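Local coordinates for GST N-terminal domain-containing protein (Pseudomonas syringae pv. tomato, PDB 3IC8) that is of unknown function but has the two-domain architecture of glutathione S-transferases and may bind or act on glutathione, at residues E3-H8 and N28-T33; L22-V27 and L216-G221; V107-Q112 and W190-T195; F89-L94 and F173-P178. All blocks are in the same frame, centred on the assembly; numbering follows the deposited sequence.

Contact 1: E3-H8 and N28-T33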
loop_
_atom_site.group_PDB
_atom_site.type_symbol
_atom_site.label_atom_id
_atom_site.label_comp_id
_atom_site.label_asym_id
_atom_site.label_seq_id
_atom_site.Cartn_x
_atom_site.Cartn_y
_atom_site.Cartn_z
ATOM N N GLU A 3 -18.639 -17.245 21.896
ATOM C CA GLU A 3 -17.784 -16.886 20.781
ATOM C C GLU A 3 -18.527 -16.889 19.479
ATOM O O GLU A 3 -19.452 -17.625 19.322
ATOM C CB GLU A 3 -16.628 -17.861 20.673
ATOM C CG GLU A 3 -15.553 -17.688 21.676
ATOM C CD GLU A 3 -14.814 -18.952 21.920
ATOM O OE1 GLU A 3 -15.456 -19.989 22.099
ATOM O OE2 GLU A 3 -13.586 -18.922 21.926
ATOM N N LEU A 4 -18.098 -16.083 18.537
ATOM C CA LEU A 4 -18.616 -16.189 17.202
ATOM C C LEU A 4 -17.953 -17.360 16.556
ATOM O O LEU A 4 -16.771 -17.485 16.609
ATOM C CB LEU A 4 -18.262 -14.967 16.404
ATOM C CG LEU A 4 -19.183 -13.779 16.353
ATOM C CD1 LEU A 4 -19.982 -13.638 17.581
ATOM C CD2 LEU A 4 -18.376 -12.578 16.118
ATOM N N ILE A 5 -18.731 -18.230 15.952
ATOM C CA ILE A 5 -18.161 -19.359 15.272
ATOM C C ILE A 5 -18.554 -19.386 13.820
ATOM O O ILE A 5 -19.692 -19.348 13.493
ATOM C CB ILE A 5 -18.585 -20.658 15.942
ATOM C CG1 ILE A 5 -18.096 -20.690 17.378
ATOM C CG2 ILE A 5 -18.030 -21.792 15.231
ATOM C CD1 ILE A 5 -18.570 -21.853 18.148
ATOM N N LEU A 6 -17.588 -19.444 12.940
ATOM C CA LEU A 6 -17.895 -19.587 11.545
ATOM C C LEU A 6 -17.548 -20.979 11.032
ATOM O O LEU A 6 -16.456 -21.450 11.180
ATOM C CB LEU A 6 -17.179 -18.527 10.736
ATOM C CG LEU A 6 -17.598 -18.383 9.291
ATOM C CD1 LEU A 6 -18.935 -17.739 9.239
ATOM C CD2 LEU A 6 -16.613 -17.600 8.534
ATOM N N HIS A 7 -18.522 -21.629 10.434
ATOM C CA HIS A 7 -18.337 -22.904 9.800
ATOM C C HIS A 7 -18.221 -22.643 8.313
ATOM O O HIS A 7 -19.142 -22.183 7.695
ATOM C CB HIS A 7 -19.560 -23.766 10.039
ATOM C CG HIS A 7 -19.777 -24.136 11.464
ATOM N ND1 HIS A 7 -19.445 -25.366 11.960
ATOM C CD2 HIS A 7 -20.309 -23.450 12.495
ATOM C CE1 HIS A 7 -19.747 -25.421 13.235
ATOM N NE2 HIS A 7 -20.270 -24.271 13.585
ATOM N N HIS A 8 -17.069 -22.924 7.742
ATOM C CA HIS A 8 -16.830 -22.605 6.357
ATOM C C HIS A 8 -15.763 -23.436 5.712
ATOM O O HIS A 8 -15.079 -24.164 6.354
ATOM C CB HIS A 8 -16.493 -21.144 6.198
ATOM C CG HIS A 8 -15.154 -20.777 6.721
ATOM N ND1 HIS A 8 -14.772 -21.037 8.007
ATOM C CD2 HIS A 8 -14.116 -20.152 6.141
ATOM C CE1 HIS A 8 -13.547 -20.609 8.191
ATOM N NE2 HIS A 8 -13.133 -20.056 7.077
ATOM N N ASN A 28 -13.349 -11.170 16.880
ATOM C CA ASN A 28 -12.548 -12.343 16.944
ATOM C C ASN A 28 -13.477 -13.511 16.813
ATOM O O ASN A 28 -14.518 -13.525 17.396
ATOM C CB ASN A 28 -11.802 -12.382 18.259
ATOM C CG ASN A 28 -10.654 -11.426 18.296
ATOM O OD1 ASN A 28 -9.520 -11.821 18.361
ATOM N ND2 ASN A 28 -10.949 -10.156 18.258
ATOM N N TRP A 29 -13.112 -14.479 16.006
ATOM C CA TRP A 29 -13.996 -15.574 15.724
ATOM C C TRP A 29 -13.283 -16.905 15.664
ATOM O O TRP A 29 -12.113 -16.971 15.473
ATOM C CB TRP A 29 -14.798 -15.309 14.441
ATOM C CG TRP A 29 -13.987 -14.972 13.257
ATOM C CD1 TRP A 29 -13.377 -13.820 13.016
ATOM C CD2 TRP A 29 -13.693 -15.818 12.152
ATOM N NE1 TRP A 29 -12.719 -13.868 11.841
ATOM C CE2 TRP A 29 -12.904 -15.091 11.283
ATOM C CE3 TRP A 29 -14.020 -17.126 11.820
ATOM C CZ2 TRP A 29 -12.441 -15.608 10.110
ATOM C CZ3 TRP A 29 -13.565 -17.631 10.661
ATOM C CH2 TRP A 29 -12.784 -16.883 9.818
ATOM N N ARG A 30 -14.037 -17.967 15.811
ATOM C CA ARG A 30 -13.495 -19.279 15.719
ATOM C C ARG A 30 -13.745 -19.823 14.339
ATOM O O ARG A 30 -14.786 -19.642 13.813
ATOM C CB ARG A 30 -14.146 -20.172 16.754
ATOM C CG ARG A 30 -14.074 -19.666 18.146
ATOM C CD ARG A 30 -12.679 -19.291 18.531
ATOM N NE ARG A 30 -11.782 -20.426 18.511
ATOM C CZ ARG A 30 -11.725 -21.327 19.465
ATOM N NH1 ARG A 30 -12.496 -21.235 20.507
ATOM N NH2 ARG A 30 -10.898 -22.319 19.381
ATOM N N SER A 31 -12.780 -20.509 13.771
ATOM C CA SER A 31 -12.942 -21.061 12.456
ATOM C C SER A 31 -13.120 -22.551 12.491
ATOM O O SER A 31 -12.270 -23.260 12.937
ATOM C CB SER A 31 -11.723 -20.752 11.636
ATOM O OG SER A 31 -11.896 -21.193 10.333
ATOM N N VAL A 32 -14.237 -23.027 11.989
ATOM C CA VAL A 32 -14.454 -24.441 11.907
ATOM C C VAL A 32 -14.358 -24.796 10.465
ATOM O O VAL A 32 -15.071 -24.278 9.666
ATOM C CB VAL A 32 -15.834 -24.851 12.400
ATOM C CG1 VAL A 32 -16.032 -26.291 12.222
ATOM C CG2 VAL A 32 -15.998 -24.525 13.803
ATOM N N THR A 33 -13.459 -25.693 10.129
ATOM C CA THR A 33 -13.323 -26.102 8.754
ATOM C C THR A 33 -14.197 -27.285 8.441
ATOM O O THR A 33 -14.001 -28.353 8.923
ATOM C CB THR A 33 -11.902 -26.496 8.447
ATOM O OG1 THR A 33 -11.043 -25.389 8.677
ATOM C CG2 THR A 33 -11.785 -26.907 7.044
#

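Contact 2: L22-V27 and L216-G221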
loop_
_atom_site.group_PDB
_atom_site.type_symbol
_atom_site.label_atom_id
_atom_site.label_comp_id
_atom_site.label_asym_id
_atom_site.label_seq_id
_atom_site.Cartn_x
_atom_site.Cartn_y
_atom_site.Cartn_z
ATOM N N LEU A 22 -16.572 -10.488 8.705
ATOM C CA LEU A 22 -15.914 -10.576 9.973
ATOM C C LEU A 22 -14.807 -9.567 10.111
ATOM O O LEU A 22 -14.598 -9.051 11.152
ATOM C CB LEU A 22 -15.466 -11.993 10.263
ATOM C CG LEU A 22 -16.633 -12.933 10.483
ATOM C CD1 LEU A 22 -16.225 -14.344 10.459
ATOM C CD2 LEU A 22 -17.320 -12.651 11.709
ATOM N N GLY A 23 -14.095 -9.295 9.047
ATOM C CA GLY A 23 -13.072 -8.284 9.065
ATOM C C GLY A 23 -13.527 -6.866 9.292
ATOM O O GLY A 23 -12.906 -6.133 10.001
ATOM N N PHE A 24 -14.615 -6.493 8.653
ATOM C CA PHE A 24 -15.183 -5.182 8.750
ATOM C C PHE A 24 -15.631 -4.922 10.173
ATOM O O PHE A 24 -15.434 -3.879 10.698
ATOM C CB PHE A 24 -16.322 -5.111 7.739
ATOM C CG PHE A 24 -17.117 -3.866 7.775
ATOM C CD1 PHE A 24 -16.627 -2.698 7.277
ATOM C CD2 PHE A 24 -18.369 -3.880 8.258
ATOM C CE1 PHE A 24 -17.351 -1.614 7.294
ATOM C CE2 PHE A 24 -19.089 -2.767 8.267
ATOM C CZ PHE A 24 -18.583 -1.644 7.781
ATOM N N LYS A 25 -16.214 -5.918 10.787
ATOM C CA LYS A 25 -16.611 -5.862 12.171
ATOM C C LYS A 25 -15.482 -5.854 13.215
ATOM O O LYS A 25 -15.698 -5.463 14.320
ATOM C CB LYS A 25 -17.629 -6.940 12.480
ATOM C CG LYS A 25 -18.982 -6.670 11.937
ATOM C CD LYS A 25 -19.574 -5.424 12.461
ATOM C CE LYS A 25 -21.000 -5.338 12.033
ATOM N NZ LYS A 25 -21.645 -4.078 12.339
ATOM N N GLY A 26 -14.283 -6.268 12.856
ATOM C CA GLY A 26 -13.194 -6.344 13.800
ATOM C C GLY A 26 -13.382 -7.243 15.001
ATOM O O GLY A 26 -13.005 -6.908 16.096
ATOM N N VAL A 27 -13.959 -8.400 14.772
ATOM C CA VAL A 27 -14.358 -9.288 15.814
ATOM C C VAL A 27 -13.436 -10.462 15.783
ATOM O O VAL A 27 -12.817 -10.715 14.808
ATOM C CB VAL A 27 -15.762 -9.794 15.570
ATOM C CG1 VAL A 27 -16.757 -8.873 16.154
ATOM C CG2 VAL A 27 -16.002 -9.959 14.114
ATOM N N LEU A 216 -11.477 -4.927 0.144
ATOM C CA LEU A 216 -10.756 -6.146 0.455
ATOM C C LEU A 216 -9.797 -5.974 1.620
ATOM O O LEU A 216 -9.449 -6.897 2.280
ATOM C CB LEU A 216 -10.015 -6.653 -0.772
ATOM C CG LEU A 216 -10.650 -7.616 -1.761
ATOM C CD1 LEU A 216 -12.088 -7.673 -1.670
ATOM C CD2 LEU A 216 -10.278 -7.292 -3.138
ATOM N N GLY A 217 -9.388 -4.747 1.858
ATOM C CA GLY A 217 -8.417 -4.376 2.857
ATOM C C GLY A 217 -8.856 -4.407 4.285
ATOM O O GLY A 217 -8.049 -4.273 5.169
ATOM N N PHE A 218 -10.154 -4.534 4.487
ATOM C CA PHE A 218 -10.750 -4.722 5.791
ATOM C C PHE A 218 -10.317 -6.055 6.345
ATOM O O PHE A 218 -10.289 -6.264 7.527
ATOM C CB PHE A 218 -12.267 -4.638 5.721
ATOM C CG PHE A 218 -12.798 -3.249 5.627
ATOM C CD1 PHE A 218 -12.812 -2.421 6.706
ATOM C CD2 PHE A 218 -13.293 -2.777 4.465
ATOM C CE1 PHE A 218 -13.287 -1.162 6.612
ATOM C CE2 PHE A 218 -13.775 -1.519 4.383
ATOM C CZ PHE A 218 -13.765 -0.715 5.454
ATOM N N GLY A 219 -9.986 -6.975 5.463
ATOM C CA GLY A 219 -9.445 -8.241 5.871
ATOM C C GLY A 219 -10.420 -9.227 6.453
ATOM O O GLY A 219 -11.604 -9.083 6.282
ATOM N N HIS A 220 -9.896 -10.239 7.125
ATOM C CA HIS A 220 -10.709 -11.260 7.752
ATOM C C HIS A 220 -10.825 -11.204 9.258
ATOM O O HIS A 220 -11.540 -11.978 9.827
ATOM C CB HIS A 220 -10.250 -12.654 7.356
ATOM C CG HIS A 220 -10.239 -12.917 5.886
ATOM N ND1 HIS A 220 -9.690 -14.053 5.351
ATOM C CD2 HIS A 220 -10.715 -12.208 4.843
ATOM C CE1 HIS A 220 -9.823 -14.032 4.044
ATOM N NE2 HIS A 220 -10.432 -12.917 3.709
ATOM N N GLY A 221 -10.130 -10.294 9.906
ATOM C CA GLY A 221 -10.182 -10.260 11.346
ATOM C C GLY A 221 -9.271 -11.234 12.041
ATOM O O GLY A 221 -8.276 -11.601 11.510
#

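Contact 3: V107-Q112 and W190-T195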
loop_
_atom_site.group_PDB
_atom_site.type_symbol
_atom_site.label_atom_id
_atom_site.label_comp_id
_atom_site.label_asym_id
_atom_site.label_seq_id
_atom_site.Cartn_x
_atom_site.Cartn_y
_atom_site.Cartn_z
ATOM N N VAL A 107 -19.656 -15.002 -11.895
ATOM C CA VAL A 107 -19.394 -16.425 -11.966
ATOM C C VAL A 107 -19.483 -17.080 -13.332
ATOM O O VAL A 107 -18.808 -18.032 -13.581
ATOM C CB VAL A 107 -20.082 -17.214 -10.867
ATOM C CG1 VAL A 107 -19.672 -16.690 -9.568
ATOM C CG2 VAL A 107 -21.528 -17.149 -10.992
ATOM N N SER A 108 -20.366 -16.597 -14.176
ATOM C CA SER A 108 -20.445 -17.077 -15.530
ATOM C C SER A 108 -19.199 -16.762 -16.298
ATOM O O SER A 108 -18.744 -17.551 -17.074
ATOM C CB SER A 108 -21.625 -16.467 -16.276
ATOM O OG SER A 108 -22.842 -16.850 -15.732
ATOM N N LEU A 109 -18.690 -15.571 -16.107
ATOM C CA LEU A 109 -17.524 -15.148 -16.793
ATOM C C LEU A 109 -16.300 -15.924 -16.442
ATOM O O LEU A 109 -15.537 -16.259 -17.290
ATOM C CB LEU A 109 -17.259 -13.703 -16.459
ATOM C CG LEU A 109 -18.068 -12.644 -17.156
ATOM C CD1 LEU A 109 -17.706 -11.308 -16.654
ATOM C CD2 LEU A 109 -17.840 -12.720 -18.589
ATOM N N VAL A 110 -16.081 -16.134 -15.170
ATOM C CA VAL A 110 -14.951 -16.869 -14.697
ATOM C C VAL A 110 -14.940 -18.351 -14.979
ATOM O O VAL A 110 -13.952 -18.898 -15.414
ATOM C CB VAL A 110 -14.844 -16.681 -13.211
ATOM C CG1 VAL A 110 -13.757 -17.497 -12.650
ATOM C CG2 VAL A 110 -14.650 -15.263 -12.897
ATOM N N PHE A 111 -16.035 -19.012 -14.687
ATOM C CA PHE A 111 -16.067 -20.442 -14.778
ATOM C C PHE A 111 -16.463 -20.933 -16.147
ATOM O O PHE A 111 -17.442 -21.580 -16.309
ATOM C CB PHE A 111 -16.949 -21.003 -13.683
ATOM C CG PHE A 111 -16.437 -20.735 -12.324
ATOM C CD1 PHE A 111 -15.291 -21.316 -11.891
ATOM C CD2 PHE A 111 -17.082 -19.885 -11.481
ATOM C CE1 PHE A 111 -14.828 -21.057 -10.661
ATOM C CE2 PHE A 111 -16.613 -19.648 -10.258
ATOM C CZ PHE A 111 -15.487 -20.224 -9.853
ATOM N N GLN A 112 -15.662 -20.591 -17.127
ATOM C CA GLN A 112 -15.809 -21.073 -18.464
ATOM C C GLN A 112 -14.415 -21.355 -18.964
ATOM O O GLN A 112 -13.474 -20.858 -18.436
ATOM C CB GLN A 112 -16.557 -20.083 -19.344
ATOM C CG GLN A 112 -16.054 -18.713 -19.285
ATOM C CD GLN A 112 -16.589 -17.849 -20.393
ATOM O OE1 GLN A 112 -16.611 -18.237 -21.548
ATOM N NE2 GLN A 112 -17.006 -16.658 -20.047
ATOM N N TRP A 190 -14.209 -10.264 -6.797
ATOM C CA TRP A 190 -13.175 -11.087 -6.260
ATOM C C TRP A 190 -13.002 -12.318 -7.134
ATOM O O TRP A 190 -11.917 -12.785 -7.332
ATOM C CB TRP A 190 -13.518 -11.419 -4.820
ATOM C CG TRP A 190 -12.710 -12.427 -4.185
ATOM C CD1 TRP A 190 -13.110 -13.618 -3.775
ATOM C CD2 TRP A 190 -11.347 -12.319 -3.842
ATOM N NE1 TRP A 190 -12.096 -14.291 -3.208
ATOM C CE2 TRP A 190 -10.989 -13.506 -3.237
ATOM C CE3 TRP A 190 -10.388 -11.331 -4.006
ATOM C CZ2 TRP A 190 -9.725 -13.747 -2.802
ATOM C CZ3 TRP A 190 -9.139 -11.567 -3.565
ATOM C CH2 TRP A 190 -8.810 -12.765 -2.971
ATOM N N PHE A 191 -14.096 -12.822 -7.671
ATOM C CA PHE A 191 -14.032 -13.936 -8.585
ATOM C C PHE A 191 -13.256 -13.577 -9.841
ATOM O O PHE A 191 -12.461 -14.340 -10.294
ATOM C CB PHE A 191 -15.435 -14.423 -8.956
ATOM C CG PHE A 191 -16.108 -15.218 -7.895
ATOM C CD1 PHE A 191 -15.975 -16.571 -7.839
ATOM C CD2 PHE A 191 -16.884 -14.615 -6.959
ATOM C CE1 PHE A 191 -16.596 -17.286 -6.872
ATOM C CE2 PHE A 191 -17.483 -15.323 -5.993
ATOM C CZ PHE A 191 -17.344 -16.657 -5.946
ATOM N N LEU A 192 -13.494 -12.407 -10.392
ATOM C CA LEU A 192 -12.819 -11.969 -11.595
ATOM C C LEU A 192 -11.327 -11.791 -11.436
ATOM O O LEU A 192 -10.590 -12.086 -12.315
ATOM C CB LEU A 192 -13.441 -10.722 -12.166
ATOM C CG LEU A 192 -14.763 -10.708 -12.926
ATOM C CD1 LEU A 192 -15.130 -11.913 -13.684
ATOM C CD2 LEU A 192 -15.858 -10.240 -12.096
ATOM N N LYS A 193 -10.909 -11.334 -10.280
ATOM C CA LYS A 193 -9.531 -11.078 -9.959
ATOM C C LYS A 193 -8.654 -12.321 -9.932
ATOM O O LYS A 193 -7.484 -12.230 -10.010
ATOM C CB LYS A 193 -9.442 -10.353 -8.640
ATOM C CG LYS A 193 -9.958 -8.962 -8.667
ATOM C CD LYS A 193 -9.075 -8.049 -9.453
ATOM C CE LYS A 193 -8.064 -7.400 -8.580
ATOM N NZ LYS A 193 -7.206 -6.512 -9.327
ATOM N N GLN A 194 -9.275 -13.474 -9.839
ATOM C CA GLN A 194 -8.621 -14.758 -9.760
ATOM C C GLN A 194 -7.843 -15.193 -10.993
ATOM O O GLN A 194 -6.982 -16.024 -10.917
ATOM C CB GLN A 194 -9.625 -15.832 -9.378
ATOM C CG GLN A 194 -10.309 -15.641 -8.062
ATOM C CD GLN A 194 -9.380 -15.316 -6.950
ATOM O OE1 GLN A 194 -9.433 -14.258 -6.386
ATOM N NE2 GLN A 194 -8.514 -16.226 -6.639
ATOM N N THR A 195 -8.191 -14.630 -12.125
ATOM C CA THR A 195 -7.699 -15.070 -13.389
ATOM C C THR A 195 -7.210 -13.924 -14.240
ATOM O O THR A 195 -7.753 -12.865 -14.236
ATOM C CB THR A 195 -8.804 -15.742 -14.128
ATOM O OG1 THR A 195 -8.734 -17.134 -13.894
ATOM C CG2 THR A 195 -8.692 -15.471 -15.553
#

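Contact 4: F89-L94 and F173-P178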
loop_
_atom_site.group_PDB
_atom_site.type_symbol
_atom_site.label_atom_id
_atom_site.label_comp_id
_atom_site.label_asym_id
_atom_site.label_seq_id
_atom_site.Cartn_x
_atom_site.Cartn_y
_atom_site.Cartn_z
ATOM N N PHE A 89 -32.863 0.721 3.720
ATOM C CA PHE A 89 -33.570 0.101 2.628
ATOM C C PHE A 89 -32.779 0.094 1.352
ATOM O O PHE A 89 -32.744 -0.873 0.659
ATOM C CB PHE A 89 -34.887 0.814 2.412
ATOM C CG PHE A 89 -35.655 0.329 1.262
ATOM C CD1 PHE A 89 -36.440 -0.759 1.379
ATOM C CD2 PHE A 89 -35.615 0.972 0.078
ATOM C CE1 PHE A 89 -37.137 -1.180 0.367
ATOM C CE2 PHE A 89 -36.322 0.531 -0.938
ATOM C CZ PHE A 89 -37.084 -0.543 -0.795
ATOM N N ALA A 90 -32.153 1.202 1.051
ATOM C CA ALA A 90 -31.381 1.324 -0.150
ATOM C C ALA A 90 -30.190 0.387 -0.198
ATOM O O ALA A 90 -29.905 -0.188 -1.207
ATOM C CB ALA A 90 -30.946 2.732 -0.325
ATOM N N VAL A 91 -29.504 0.269 0.917
ATOM C CA VAL A 91 -28.399 -0.642 1.060
ATOM C C VAL A 91 -28.775 -2.102 0.967
ATOM O O VAL A 91 -28.130 -2.860 0.308
ATOM C CB VAL A 91 -27.642 -0.349 2.348
ATOM C CG1 VAL A 91 -26.767 -1.462 2.732
ATOM C CG2 VAL A 91 -26.856 0.835 2.188
ATOM N N ALA A 92 -29.845 -2.482 1.623
ATOM C CA ALA A 92 -30.262 -3.842 1.566
ATOM C C ALA A 92 -30.641 -4.230 0.162
ATOM O O ALA A 92 -30.324 -5.303 -0.270
ATOM C CB ALA A 92 -31.380 -4.058 2.464
ATOM N N GLY A 93 -31.337 -3.349 -0.532
ATOM C CA GLY A 93 -31.719 -3.594 -1.896
ATOM C C GLY A 93 -30.559 -3.709 -2.832
ATOM O O GLY A 93 -30.516 -4.583 -3.616
ATOM N N LEU A 94 -29.597 -2.824 -2.727
ATOM C CA LEU A 94 -28.431 -2.904 -3.566
ATOM C C LEU A 94 -27.623 -4.178 -3.340
ATOM O O LEU A 94 -27.158 -4.782 -4.267
ATOM C CB LEU A 94 -27.567 -1.686 -3.371
ATOM C CG LEU A 94 -26.520 -1.515 -4.436
ATOM C CD1 LEU A 94 -27.143 -1.270 -5.747
ATOM C CD2 LEU A 94 -25.529 -0.464 -4.084
ATOM N N PHE A 173 -16.773 4.816 -0.613
ATOM C CA PHE A 173 -17.596 3.640 -0.649
ATOM C C PHE A 173 -18.891 3.915 -1.382
ATOM O O PHE A 173 -19.147 5.017 -1.771
ATOM C CB PHE A 173 -17.859 3.132 0.745
ATOM C CG PHE A 173 -16.643 2.733 1.467
ATOM C CD1 PHE A 173 -16.027 3.593 2.314
ATOM C CD2 PHE A 173 -16.111 1.507 1.308
ATOM C CE1 PHE A 173 -14.930 3.232 2.964
ATOM C CE2 PHE A 173 -15.011 1.158 1.971
ATOM C CZ PHE A 173 -14.417 2.023 2.795
ATOM N N LEU A 174 -19.676 2.885 -1.605
ATOM C CA LEU A 174 -20.860 2.976 -2.429
ATOM C C LEU A 174 -21.927 3.900 -1.879
ATOM O O LEU A 174 -22.595 4.567 -2.606
ATOM C CB LEU A 174 -21.444 1.594 -2.707
ATOM C CG LEU A 174 -20.603 0.586 -3.465
ATOM C CD1 LEU A 174 -21.295 -0.675 -3.521
ATOM C CD2 LEU A 174 -20.326 1.031 -4.806
ATOM N N PHE A 175 -22.068 3.925 -0.576
ATOM C CA PHE A 175 -23.043 4.755 0.059
ATOM C C PHE A 175 -22.411 5.818 0.908
ATOM O O PHE A 175 -22.981 6.220 1.862
ATOM C CB PHE A 175 -23.989 3.935 0.886
ATOM C CG PHE A 175 -25.012 3.248 0.097
ATOM C CD1 PHE A 175 -24.805 1.996 -0.380
ATOM C CD2 PHE A 175 -26.207 3.845 -0.162
ATOM C CE1 PHE A 175 -25.741 1.376 -1.086
ATOM C CE2 PHE A 175 -27.135 3.209 -0.874
ATOM C CZ PHE A 175 -26.898 1.982 -1.339
ATOM N N GLY A 176 -21.233 6.285 0.560
ATOM C CA GLY A 176 -20.572 7.222 1.421
ATOM C C GLY A 176 -19.744 6.469 2.414
ATOM O O GLY A 176 -18.597 6.222 2.213
ATOM N N ALA A 177 -20.362 6.135 3.517
ATOM C CA ALA A 177 -19.825 5.215 4.458
ATOM C C ALA A 177 -19.937 3.812 3.919
ATOM O O ALA A 177 -20.743 3.531 3.091
ATOM C CB ALA A 177 -20.562 5.331 5.722
ATOM N N PRO A 178 -19.124 2.927 4.436
ATOM C CA PRO A 178 -19.143 1.542 4.037
ATOM C C PRO A 178 -20.401 0.828 4.490
ATOM O O PRO A 178 -21.033 1.202 5.423
ATOM C CB PRO A 178 -17.913 0.982 4.726
ATOM C CG PRO A 178 -17.600 1.889 5.743
ATOM C CD PRO A 178 -18.037 3.203 5.365
#

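Contact 1: E3-H8 and N28-T33
Leu6 lies between two partners on strand 28-33: its N donates to Arg30 O and its O accepts from Val32 N, at 2.9 and 2.8 Å. Arg30 N to Leu4 O and His8 N to Val32 O continue this nearly straight bonding, the register of two parallel strands with a 32° twist between their directions. On one face CB and CD2 of Leu6 pack obliquely on the six-membered ring of Trp29, Leu6 CB reaching Trp29 CE3 at 3.6 Å. On the other face Val32 lies beside His7, its CB 4.1 Å from the centre of the imidazole and off-centre, while Val32 CG2 meets Ile5 CG2 at 3.7 Å. Where the strands begin, Arg30 NH1 forms a salt bridge with Glu3 OE2 (2.9 Å), reached from above the carboxylate plane. Second-shell bonds hold these groups: Gln57 takes His7 NE2, and the carbonyls of Ser224 and Asp225 take Arg30 NE and NH2. The strands form a beta-alpha-beta unit of the thioredoxin-like domain, with helix 16-25 against Leu6 and Trp29, strand 55-58 beside 4-8 and strand 222-225 beside 28-33.

Contact 2: L22-V27 and L216-G221
Gly23 and His220 bring their CA atoms to 4.0 Å, and the loop carbonyl of Gly219 points at Gly23, with Gly219 O 3.2 Å from Gly23 CA in a CA-H...O contact that is nearly straight (162° at the hydrogen). The lack of a side chain on Gly23 is what lets the loop backbone lie directly on the helix, with Phe218 O and His220 C also close by. Beside this backbone contact Phe24 and Phe218 run side by side, pointing the same way, and their rings meet edge to face with planes 80° apart and centroids 5.1 Å apart. Phe24 supplies the edge: its CD1 stands over the rim of the Phe218 face, 3.7 Å from Phe218 CE1. Phe24 CG is anti to the backbone N (chi1 175°), on the side where its ring meets Phe218. The contact sits where the thioredoxin-like domain meets the chain leaving the helical domain: helix 16-25 ends in a Schellman motif at Gly26, while segment 216-221 leads from helix 206-216 into strand 222-225, which joins the N-terminal sheet. Positive phi at Gly219 turns the chain after Phe218. Phe24 also meets Phe82 and Phe183, so its ring is packed among other aromatics. His220 O takes a bond from Trp29 NE1. Phe218 O, in turn, accepts a hydrogen bond from Asn28 ND2 of the second subunit.

Contact 3: V107-Q112 and W190-T195
Val110 O, the carbonyl of a residue whose side chain packs on Phe191 and Leu192, takes two hydrogen bonds: a weak one from Gln112 N at 3.0 Å, which closes an inverse gamma turn centred on Phe111, and one with Ser115 OG. They lie where helix 88-110 ends, and Gln112 NE2 adds a bond to Leu109 O. Across the contact, Val110 CG2 touches both Leu192 CD1 and Phe191 O at 3.5 Å; it is placed there by CG1 being anti to the backbone N (chi1 176°), which leaves CG2 beside that nitrogen. Val107 and Phe191 lie side by side, with Val107 CG1 over the centre of the Phe191 ring, 4.0 Å from its centroid and only 7° off the normal, a CH-pi contact. Phe111 approaches the same ring obliquely, Phe111 CE2 lying 4.0 Å from Phe191 CD1. The same Leu192 CD1 also reaches Leu109 CB at 3.9 Å. The two segments join the ends of helices 88-110 and 180-193 within the C-terminal helical domain, where Trp156 of helix 149-167 and Phe201 also cover Leu192. Phe111 packs on Thr195 of the third subunit. Leu192 O and Lys193 O find partners outside the two segments, in Thr198 and in Thr11 of the third subunit. With every touching residue buried and the meeting side chains apolar, hydrophobic packing holds the helix ends together.

Contact 4: F89-L94 and F173-P178
The loop joining helices 149-167 and 180-193 of the GST-like helical domain makes a type I beta turn from Phe173 to Gly176, and from it Phe175 reaches over to helix 88-110. Its ring carries most of the contact. Val91 CG2 sits over the centre of the Phe175 face, 3.4 Å from the centroid and 10° off the normal, a close CH-pi contact. The first torsion of Val91 sets that methyl anti to the carbonyl carbon, with CG1 anti to the backbone N (chi1 164°). Around this central methyl, Leu94 CD2 touches Phe175 CE1 at 3.5 Å as the two side chains slide past each other in opposite directions, and Ala90 CB reaches Phe175 CE2 at 3.9 Å. Ala90 O is also near, 3.7 Å from Phe175 CZ, approaching the ring obliquely. Leu174 adds a looser touch, with Leu94 CD2 and Leu174 CD1 4.3 Å apart. The turn itself is tied to the following helix, since Asp182 OD1 accepts from Leu174 N, and Val91 is covered further by Ile180 and Tyr83. With Ala90 exposed and Phe175 partly so, this is a surface contact of modest extent. Its chemistry is one aromatic face met by a methyl and flanked by aliphatic groups, so shape and dispersion, without charge or polar bonds across the gap, hold the loop against the helix.

Contacts 1 and 3 are buried, contact 2 is partly so and contact 4 lies at the surface. Contact 1 is the only one of the four bonded strand to strand, with a salt bridge to exposed Glu3; the others rely on packing, through backbone and aromatic edges in contact 2 and methyls on aromatic faces in contacts 3 and 4. Contact 2 is the connector: Trp29 NE1 probably bonds His220 O, Phe24 packs on Pro178, Phe218 on Phe173, and Leu216 on Trp190, so it touches all the others. Contacts 3 and 4 hold separate ends of helix 88-110, their centres about 24 Å apart.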